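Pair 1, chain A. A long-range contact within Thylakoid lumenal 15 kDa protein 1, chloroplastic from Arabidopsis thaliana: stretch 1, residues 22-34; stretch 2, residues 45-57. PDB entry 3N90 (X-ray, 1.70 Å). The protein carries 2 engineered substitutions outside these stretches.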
# COMPACT_ATOMS: atom_id res chain seq x y z
N ASP A 22 14.85 3.83 2.34
CA ASP A 22 14.02 4.69 3.19
C ASP A 22 13.39 5.83 2.40
O ASP A 22 14.05 6.78 2.00
CB ASP A 22 14.80 5.18 4.43
CG ASP A 22 13.91 5.83 5.48
OD1 ASP A 22 12.79 6.28 5.14
OD2 ASP A 22 14.33 5.90 6.66
N PHE A 23 12.08 5.70 2.16
CA PHE A 23 11.30 6.71 1.48
C PHE A 23 10.31 7.41 2.45
O PHE A 23 9.38 8.06 1.99
CB PHE A 23 10.49 6.07 0.35
CG PHE A 23 11.31 5.59 -0.82
CD1 PHE A 23 11.73 6.49 -1.81
CD2 PHE A 23 11.69 4.24 -0.93
CE1 PHE A 23 12.50 6.05 -2.93
CE2 PHE A 23 12.47 3.81 -2.02
CZ PHE A 23 12.85 4.72 -3.03
N SER A 24 10.51 7.25 3.75
CA SER A 24 9.53 7.72 4.74
C SER A 24 9.29 9.23 4.60
O SER A 24 10.24 10.00 4.41
CB SER A 24 9.97 7.34 6.16
OG SER A 24 11.27 7.86 6.39
N GLY A 25 8.03 9.63 4.64
CA GLY A 25 7.62 11.05 4.54
C GLY A 25 7.79 11.76 3.20
O GLY A 25 7.50 12.98 3.08
N GLN A 26 8.24 11.04 2.19
CA GLN A 26 8.55 11.67 0.92
C GLN A 26 7.35 11.85 0.04
O GLN A 26 6.38 11.08 0.14
CB GLN A 26 9.63 10.88 0.22
CG GLN A 26 10.85 10.76 1.11
CD GLN A 26 12.05 10.32 0.37
OE1 GLN A 26 13.10 10.08 0.96
NE2 GLN A 26 11.91 10.20 -0.93
N THR A 27 7.42 12.87 -0.82
CA THR A 27 6.39 13.10 -1.80
C THR A 27 6.70 12.27 -3.02
O THR A 27 7.69 12.51 -3.72
CB THR A 27 6.31 14.59 -2.18
OG1 THR A 27 6.09 15.33 -0.99
CG2 THR A 27 5.15 14.85 -3.11
N LEU A 28 5.85 11.25 -3.23
CA LEU A 28 6.01 10.30 -4.32
C LEU A 28 4.71 10.12 -5.12
O LEU A 28 4.32 9.01 -5.49
CB LEU A 28 6.49 8.95 -3.78
CG LEU A 28 7.78 9.04 -2.93
CD1 LEU A 28 7.89 7.85 -2.02
CD2 LEU A 28 8.96 9.16 -3.84
N ILE A 29 4.05 11.23 -5.42
CA ILE A 29 2.80 11.20 -6.15
C ILE A 29 3.04 10.59 -7.51
O ILE A 29 3.89 11.04 -8.27
CB ILE A 29 2.23 12.63 -6.23
CG1 ILE A 29 1.84 13.11 -4.82
CG2 ILE A 29 1.12 12.70 -7.28
CD1 ILE A 29 1.35 14.60 -4.75
N ARG A 30 2.29 9.53 -7.84
CA ARG A 30 2.40 8.88 -9.14
C ARG A 30 3.82 8.36 -9.48
O ARG A 30 4.12 8.14 -10.63
CB ARG A 30 1.84 9.78 -10.25
CG ARG A 30 0.31 9.97 -10.07
CD ARG A 30 -0.19 11.04 -11.02
NE ARG A 30 -1.65 11.18 -10.98
CZ ARG A 30 -2.31 12.31 -11.19
NH1 ARG A 30 -1.63 13.44 -11.39
NH2 ARG A 30 -3.64 12.32 -11.16
N GLN A 31 4.60 8.12 -8.43
CA GLN A 31 5.89 7.43 -8.58
C GLN A 31 5.67 6.03 -9.16
O GLN A 31 4.71 5.30 -8.77
CB GLN A 31 6.58 7.34 -7.24
CG GLN A 31 8.10 7.13 -7.39
CD GLN A 31 8.81 8.32 -8.01
OE1 GLN A 31 8.44 9.48 -7.74
NE2 GLN A 31 9.84 8.05 -8.84
N ASP A 32 6.55 5.64 -10.10
CA ASP A 32 6.46 4.36 -10.80
C ASP A 32 7.41 3.35 -10.10
O ASP A 32 8.61 3.38 -10.29
CB ASP A 32 6.86 4.51 -12.29
CG ASP A 32 6.58 3.25 -13.11
OD1 ASP A 32 6.20 2.19 -12.53
OD2 ASP A 32 6.72 3.30 -14.36
N PHE A 33 6.85 2.49 -9.27
CA PHE A 33 7.60 1.38 -8.69
C PHE A 33 7.19 0.04 -9.33
O PHE A 33 7.32 -1.02 -8.68
CB PHE A 33 7.33 1.26 -7.18
CG PHE A 33 7.87 2.38 -6.39
CD1 PHE A 33 9.22 2.42 -6.02
CD2 PHE A 33 7.04 3.40 -5.96
CE1 PHE A 33 9.70 3.47 -5.23
CE2 PHE A 33 7.52 4.47 -5.20
CZ PHE A 33 8.83 4.51 -4.82
N LYS A 34 6.69 0.06 -10.57
CA LYS A 34 6.31 -1.19 -11.23
C LYS A 34 7.48 -2.19 -11.24
O LYS A 34 8.60 -1.82 -11.60
CB LYS A 34 5.88 -0.92 -12.68
CG LYS A 34 5.57 -2.18 -13.45
CD LYS A 34 4.81 -1.75 -14.72
CE LYS A 34 4.61 -2.92 -15.63
NZ LYS A 34 4.33 -2.56 -17.07
N GLY A 45 4.21 7.26 6.24
CA GLY A 45 3.73 8.64 5.98
C GLY A 45 4.08 9.23 4.63
O GLY A 45 3.99 10.46 4.44
N ALA A 46 4.51 8.39 3.68
CA ALA A 46 4.79 8.87 2.35
C ALA A 46 3.50 9.29 1.63
O ALA A 46 2.40 8.81 1.95
CB ALA A 46 5.53 7.83 1.53
N LYS A 47 3.63 10.20 0.68
CA LYS A 47 2.50 10.61 -0.13
C LYS A 47 2.62 9.92 -1.48
O LYS A 47 3.50 10.22 -2.31
CB LYS A 47 2.39 12.14 -0.25
CG LYS A 47 2.41 12.92 1.06
CD LYS A 47 1.38 12.43 2.08
CE LYS A 47 1.35 13.34 3.33
NZ LYS A 47 0.02 13.22 4.03
N LEU A 48 1.76 8.92 -1.67
CA LEU A 48 1.86 8.03 -2.82
C LEU A 48 0.56 8.00 -3.64
O LEU A 48 0.19 6.97 -4.25
CB LEU A 48 2.19 6.61 -2.33
CG LEU A 48 3.65 6.38 -1.88
CD1 LEU A 48 3.77 5.33 -0.80
CD2 LEU A 48 4.44 6.01 -3.12
N LEU A 49 -0.15 9.13 -3.67
CA LEU A 49 -1.34 9.19 -4.47
C LEU A 49 -1.04 8.73 -5.91
O LEU A 49 -0.14 9.27 -6.55
CB LEU A 49 -1.94 10.60 -4.47
CG LEU A 49 -3.19 10.79 -5.34
CD1 LEU A 49 -4.16 11.74 -4.62
CD2 LEU A 49 -2.89 11.24 -6.79
N GLY A 50 -1.79 7.75 -6.41
CA GLY A 50 -1.66 7.37 -7.85
C GLY A 50 -0.36 6.64 -8.21
O GLY A 50 -0.11 6.34 -9.39
N ALA A 51 0.42 6.28 -7.19
CA ALA A 51 1.71 5.57 -7.40
C ALA A 51 1.43 4.18 -7.96
O ALA A 51 0.35 3.63 -7.70
CB ALA A 51 2.49 5.46 -6.07
N SER A 52 2.36 3.59 -8.71
CA SER A 52 2.18 2.23 -9.21
C SER A 52 3.10 1.29 -8.43
O SER A 52 4.32 1.51 -8.43
CB SER A 52 2.52 2.09 -10.69
OG SER A 52 2.41 0.74 -11.13
N PHE A 53 2.51 0.30 -7.80
CA PHE A 53 3.28 -0.87 -7.22
C PHE A 53 2.92 -2.14 -8.01
O PHE A 53 2.99 -3.25 -7.49
CB PHE A 53 2.96 -1.04 -5.73
CG PHE A 53 3.47 0.11 -4.88
CD1 PHE A 53 4.82 0.19 -4.55
CD2 PHE A 53 2.60 1.12 -4.46
CE1 PHE A 53 5.28 1.27 -3.77
CE2 PHE A 53 3.06 2.18 -3.70
CZ PHE A 53 4.40 2.25 -3.35
N PHE A 54 2.62 -1.95 -9.29
CA PHE A 54 2.19 -3.04 -10.15
C PHE A 54 3.25 -4.17 -10.18
O PHE A 54 4.37 -3.95 -10.64
CB PHE A 54 1.97 -2.55 -11.58
CG PHE A 54 1.39 -3.60 -12.49
CD1 PHE A 54 0.00 -3.66 -12.69
CD2 PHE A 54 2.21 -4.54 -13.12
CE1 PHE A 54 -0.57 -4.63 -13.52
CE2 PHE A 54 1.63 -5.52 -13.97
CZ PHE A 54 0.23 -5.56 -14.16
N ASP A 55 2.90 -5.35 -9.67
CA ASP A 55 3.84 -6.49 -9.61
C ASP A 55 5.13 -6.18 -8.84
O ASP A 55 6.16 -6.83 -9.09
CB ASP A 55 4.22 -6.98 -11.01
CG ASP A 55 4.19 -8.51 -11.13
OD1 ASP A 55 4.20 -9.21 -10.09
OD2 ASP A 55 4.05 -8.99 -12.27
N ALA A 56 5.09 -5.19 -7.94
CA ALA A 56 6.19 -4.96 -6.99
C ALA A 56 6.20 -6.00 -5.87
O ALA A 56 5.19 -6.64 -5.58
CB ALA A 56 6.19 -3.51 -6.42
N ASP A 57 7.35 -6.15 -5.24
CA ASP A 57 7.45 -6.99 -4.05
C ASP A 57 7.62 -6.11 -2.84
O ASP A 57 8.65 -5.47 -2.64
CB ASP A 57 8.63 -7.97 -4.17
CG ASP A 57 8.75 -8.90 -2.96
OD1 ASP A 57 7.93 -8.83 -2.03
OD2 ASP A 57 9.70 -9.74 -2.97

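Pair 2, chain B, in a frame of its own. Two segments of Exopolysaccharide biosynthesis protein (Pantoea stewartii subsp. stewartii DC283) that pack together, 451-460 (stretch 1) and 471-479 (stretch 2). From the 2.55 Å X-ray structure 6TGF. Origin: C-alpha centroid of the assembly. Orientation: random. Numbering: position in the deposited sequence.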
# COMPACT_ATOMS: atom_id res chain seq x y z
N PRO B 451 22.80 5.89 7.05
CA PRO B 451 21.37 5.61 6.91
C PRO B 451 20.50 6.65 7.62
O PRO B 451 19.41 6.92 7.14
CB PRO B 451 21.25 4.22 7.56
CG PRO B 451 22.57 3.56 7.25
CD PRO B 451 23.59 4.68 7.33
N GLY B 452 20.99 7.19 8.74
CA GLY B 452 20.50 8.44 9.35
C GLY B 452 20.00 8.26 10.77
O GLY B 452 20.51 7.36 11.47
N ASP B 453 19.03 9.09 11.17
CA ASP B 453 18.55 9.23 12.57
C ASP B 453 17.03 9.08 12.60
O ASP B 453 16.34 9.94 12.01
CB ASP B 453 18.99 10.57 13.16
CG ASP B 453 18.59 10.77 14.61
OD1 ASP B 453 18.46 9.76 15.32
OD2 ASP B 453 18.41 11.94 15.01
N ILE B 454 16.53 8.03 13.27
CA ILE B 454 15.08 7.84 13.60
C ILE B 454 14.96 7.63 15.11
O ILE B 454 14.04 6.90 15.54
CB ILE B 454 14.48 6.68 12.78
CG1 ILE B 454 15.15 5.33 13.07
CG2 ILE B 454 14.51 7.00 11.29
CD1 ILE B 454 14.31 4.13 12.70
N SER B 455 15.84 8.26 15.89
CA SER B 455 15.90 8.17 17.37
C SER B 455 14.64 8.80 17.99
O SER B 455 14.03 9.67 17.34
CB SER B 455 17.15 8.82 17.91
OG SER B 455 17.22 10.18 17.52
N ASN B 456 14.27 8.35 19.19
CA ASN B 456 13.14 8.88 20.00
C ASN B 456 11.83 8.80 19.19
O ASN B 456 10.93 9.62 19.44
CB ASN B 456 13.42 10.31 20.47
CG ASN B 456 14.43 10.38 21.59
OD1 ASN B 456 14.25 9.74 22.62
ND2 ASN B 456 15.49 11.15 21.40
N GLY B 457 11.74 7.83 18.27
CA GLY B 457 10.62 7.69 17.33
C GLY B 457 9.66 6.58 17.72
O GLY B 457 9.84 5.99 18.81
N GLN B 458 8.67 6.33 16.86
CA GLN B 458 7.71 5.20 16.95
C GLN B 458 7.43 4.72 15.52
O GLN B 458 6.66 5.40 14.81
CB GLN B 458 6.43 5.62 17.66
CG GLN B 458 5.42 4.50 17.86
CD GLN B 458 4.10 4.99 18.39
OE1 GLN B 458 3.53 5.96 17.89
NE2 GLN B 458 3.60 4.32 19.42
N TRP B 459 8.05 3.61 15.12
CA TRP B 459 8.10 3.14 13.71
C TRP B 459 7.62 1.69 13.59
O TRP B 459 8.08 0.85 14.39
CB TRP B 459 9.53 3.27 13.16
CG TRP B 459 10.02 4.68 13.01
CD1 TRP B 459 10.66 5.43 13.95
CD2 TRP B 459 9.91 5.51 11.84
NE1 TRP B 459 10.97 6.67 13.45
CE2 TRP B 459 10.52 6.74 12.15
CE3 TRP B 459 9.37 5.33 10.56
CZ2 TRP B 459 10.59 7.79 11.23
CZ3 TRP B 459 9.44 6.36 9.65
CH2 TRP B 459 10.05 7.57 9.99
N ILE B 460 6.71 1.43 12.64
CA ILE B 460 6.55 0.10 11.99
C ILE B 460 7.56 0.06 10.83
O ILE B 460 7.54 1.00 10.01
CB ILE B 460 5.10 -0.14 11.50
CG1 ILE B 460 4.13 -0.27 12.67
CG2 ILE B 460 5.04 -1.36 10.59
CD1 ILE B 460 2.67 -0.31 12.26
N ASN B 471 28.03 3.26 8.74
CA ASN B 471 27.54 3.53 10.12
C ASN B 471 26.16 2.90 10.31
O ASN B 471 25.48 2.60 9.33
CB ASN B 471 27.51 5.03 10.41
CG ASN B 471 28.89 5.66 10.34
OD1 ASN B 471 29.79 5.25 11.07
ND2 ASN B 471 29.06 6.64 9.48
N PRO B 472 25.72 2.66 11.56
CA PRO B 472 24.37 2.17 11.81
C PRO B 472 23.30 3.25 11.60
O PRO B 472 23.62 4.42 11.71
CB PRO B 472 24.41 1.75 13.29
CG PRO B 472 25.47 2.64 13.90
CD PRO B 472 26.50 2.83 12.80
N LEU B 473 22.08 2.82 11.29
CA LEU B 473 20.86 3.66 11.42
C LEU B 473 20.68 3.96 12.91
O LEU B 473 20.51 3.00 13.69
CB LEU B 473 19.65 2.92 10.84
CG LEU B 473 18.29 3.58 11.05
CD1 LEU B 473 18.22 4.93 10.35
CD2 LEU B 473 17.17 2.68 10.56
N ILE B 474 20.77 5.24 13.30
CA ILE B 474 20.65 5.68 14.72
C ILE B 474 19.17 5.66 15.11
O ILE B 474 18.40 6.45 14.53
CB ILE B 474 21.29 7.07 14.93
CG1 ILE B 474 22.76 7.11 14.50
CG2 ILE B 474 21.12 7.53 16.38
CD1 ILE B 474 23.68 6.21 15.29
N ALA B 475 18.79 4.77 16.04
CA ALA B 475 17.41 4.58 16.53
C ALA B 475 17.40 4.57 18.06
O ALA B 475 16.70 3.72 18.64
CB ALA B 475 16.84 3.30 15.95
N TRP B 476 18.13 5.50 18.68
CA TRP B 476 18.27 5.62 20.16
C TRP B 476 16.90 5.93 20.78
O TRP B 476 16.24 6.87 20.31
CB TRP B 476 19.30 6.69 20.55
CG TRP B 476 20.69 6.44 20.06
CD1 TRP B 476 21.27 5.23 19.77
CD2 TRP B 476 21.71 7.43 19.83
NE1 TRP B 476 22.56 5.41 19.36
CE2 TRP B 476 22.86 6.74 19.39
CE3 TRP B 476 21.76 8.82 19.95
CZ2 TRP B 476 24.05 7.41 19.07
CZ3 TRP B 476 22.93 9.48 19.63
CH2 TRP B 476 24.06 8.78 19.20
N HIS B 477 16.50 5.14 21.79
CA HIS B 477 15.21 5.29 22.54
C HIS B 477 14.01 5.16 21.59
O HIS B 477 12.91 5.59 21.99
CB HIS B 477 15.17 6.63 23.29
CG HIS B 477 16.29 6.83 24.25
ND1 HIS B 477 16.39 6.13 25.44
CD2 HIS B 477 17.34 7.68 24.22
CE1 HIS B 477 17.47 6.52 26.08
NE2 HIS B 477 18.07 7.47 25.36
N SER B 478 14.21 4.61 20.39
CA SER B 478 13.17 4.55 19.32
C SER B 478 12.30 3.30 19.52
O SER B 478 12.87 2.20 19.68
CB SER B 478 13.79 4.59 17.95
OG SER B 478 12.84 5.01 16.99
N ARG B 479 10.98 3.48 19.50
CA ARG B 479 9.98 2.40 19.72
C ARG B 479 9.71 1.69 18.39
O ARG B 479 8.80 2.13 17.66
CB ARG B 479 8.70 2.99 20.33
CG ARG B 479 8.92 3.76 21.62
CD ARG B 479 7.67 4.50 22.07
NE ARG B 479 7.40 5.69 21.29
CZ ARG B 479 6.26 6.38 21.31
NH1 ARG B 479 5.25 5.99 22.08
NH2 ARG B 479 6.12 7.46 20.57
O HOH W 1 7.96 8.83 19.11
O HOH W 2 10.59 6.92 21.42

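Pair 1 and pair 2 share a backbone arrangement in which two segments of one chain lie side by side in register, and 14 central residues superpose with an RMSD of 0.6 Å. Leu48(A) to Ala51(A) forms a type II turn that matches the type II turn from Ala475(B) to Ser478(B), and in both pairs this turn lies against the other stretch, flanked by short backbone pairings.

The hydrogen bonds across the stretches follow the same scheme. Before the turn, Lys47(A) N donates to Gln26(A) O (2.9 Å) and Leu28(A) N to Lys47(A) O (2.7 Å); the equivalents are Ile474(B) N to Gly452(B) O and Ile454(B) N to Ile474(B) O, both 2.8 Å. At the turn, Arg30(A) N binds Leu49(A) O at 2.8 Å, as Asn456(B) N binds Trp476(B) O at 2.7 Å. Beyond it, Ser52(A) N reaches Gln31(A) O (2.9 Å) and Phe33(A) N reaches Ser52(A) O (2.8 Å), matched by Arg479(B) N to Gly457(B) O (2.8 Å) and Trp459(B) N to Arg479(B) O (3.0 Å). Because these bonds use main-chain atoms alone, they tolerate very different side chains.

The buried positions show this best. Leu28(A) CB packs on Leu48(A) CD2 at 3.6 Å. In pair 2 the smaller Ala475(B) takes the place of Leu48(A), and Ile454(B) CG1 lies 3.9 Å from Ala475(B) CB, while Ile454(B) CD1 meets Leu473(B) CD2, also at 3.9 Å. Leu473(B) matches Ala46(A), so the larger aliphatic side chain of the second stretch sits at the position of Leu48(A) in pair 1 and at that of Ala46(A) in pair 2.

The last turn position diverges chemically. Ala51(A) offers only a methyl group, whereas Ser478(B) OG donates to Ile454(B) O at 2.7 Å and accepts a weak bond from Gly457(B) N at 3.3 Å. Its neighbour Gly457(B) has little room for a side chain: an ideal CB would lie 2.6 Å from Trp459(B) NE1.

Two turn residues with positive phi also differ. Gly50(A) packs against Arg30(A), with Gly50(A) O 3.6 Å from Arg30(A) CA, and an ideal CB on Gly50(A) would sit 2.8 Å from Arg30(A) CG, a clash. His477(B) occupies the same position with a real CB, and His477(B) CB lies 3.3 Å from Asn456(B) OD1.

At the far end, Ser52(A) gives way to Arg479(B), whose guanidinium lays one face over Gln458(B) CB, with Arg479(B) NH2 3.5 Å from Gln458(B) CB. A water accepts from Arg479(B) NH2 (2.7 Å) and donates to Asn456(B) O (3.1 Å), adding a bridge between the stretches.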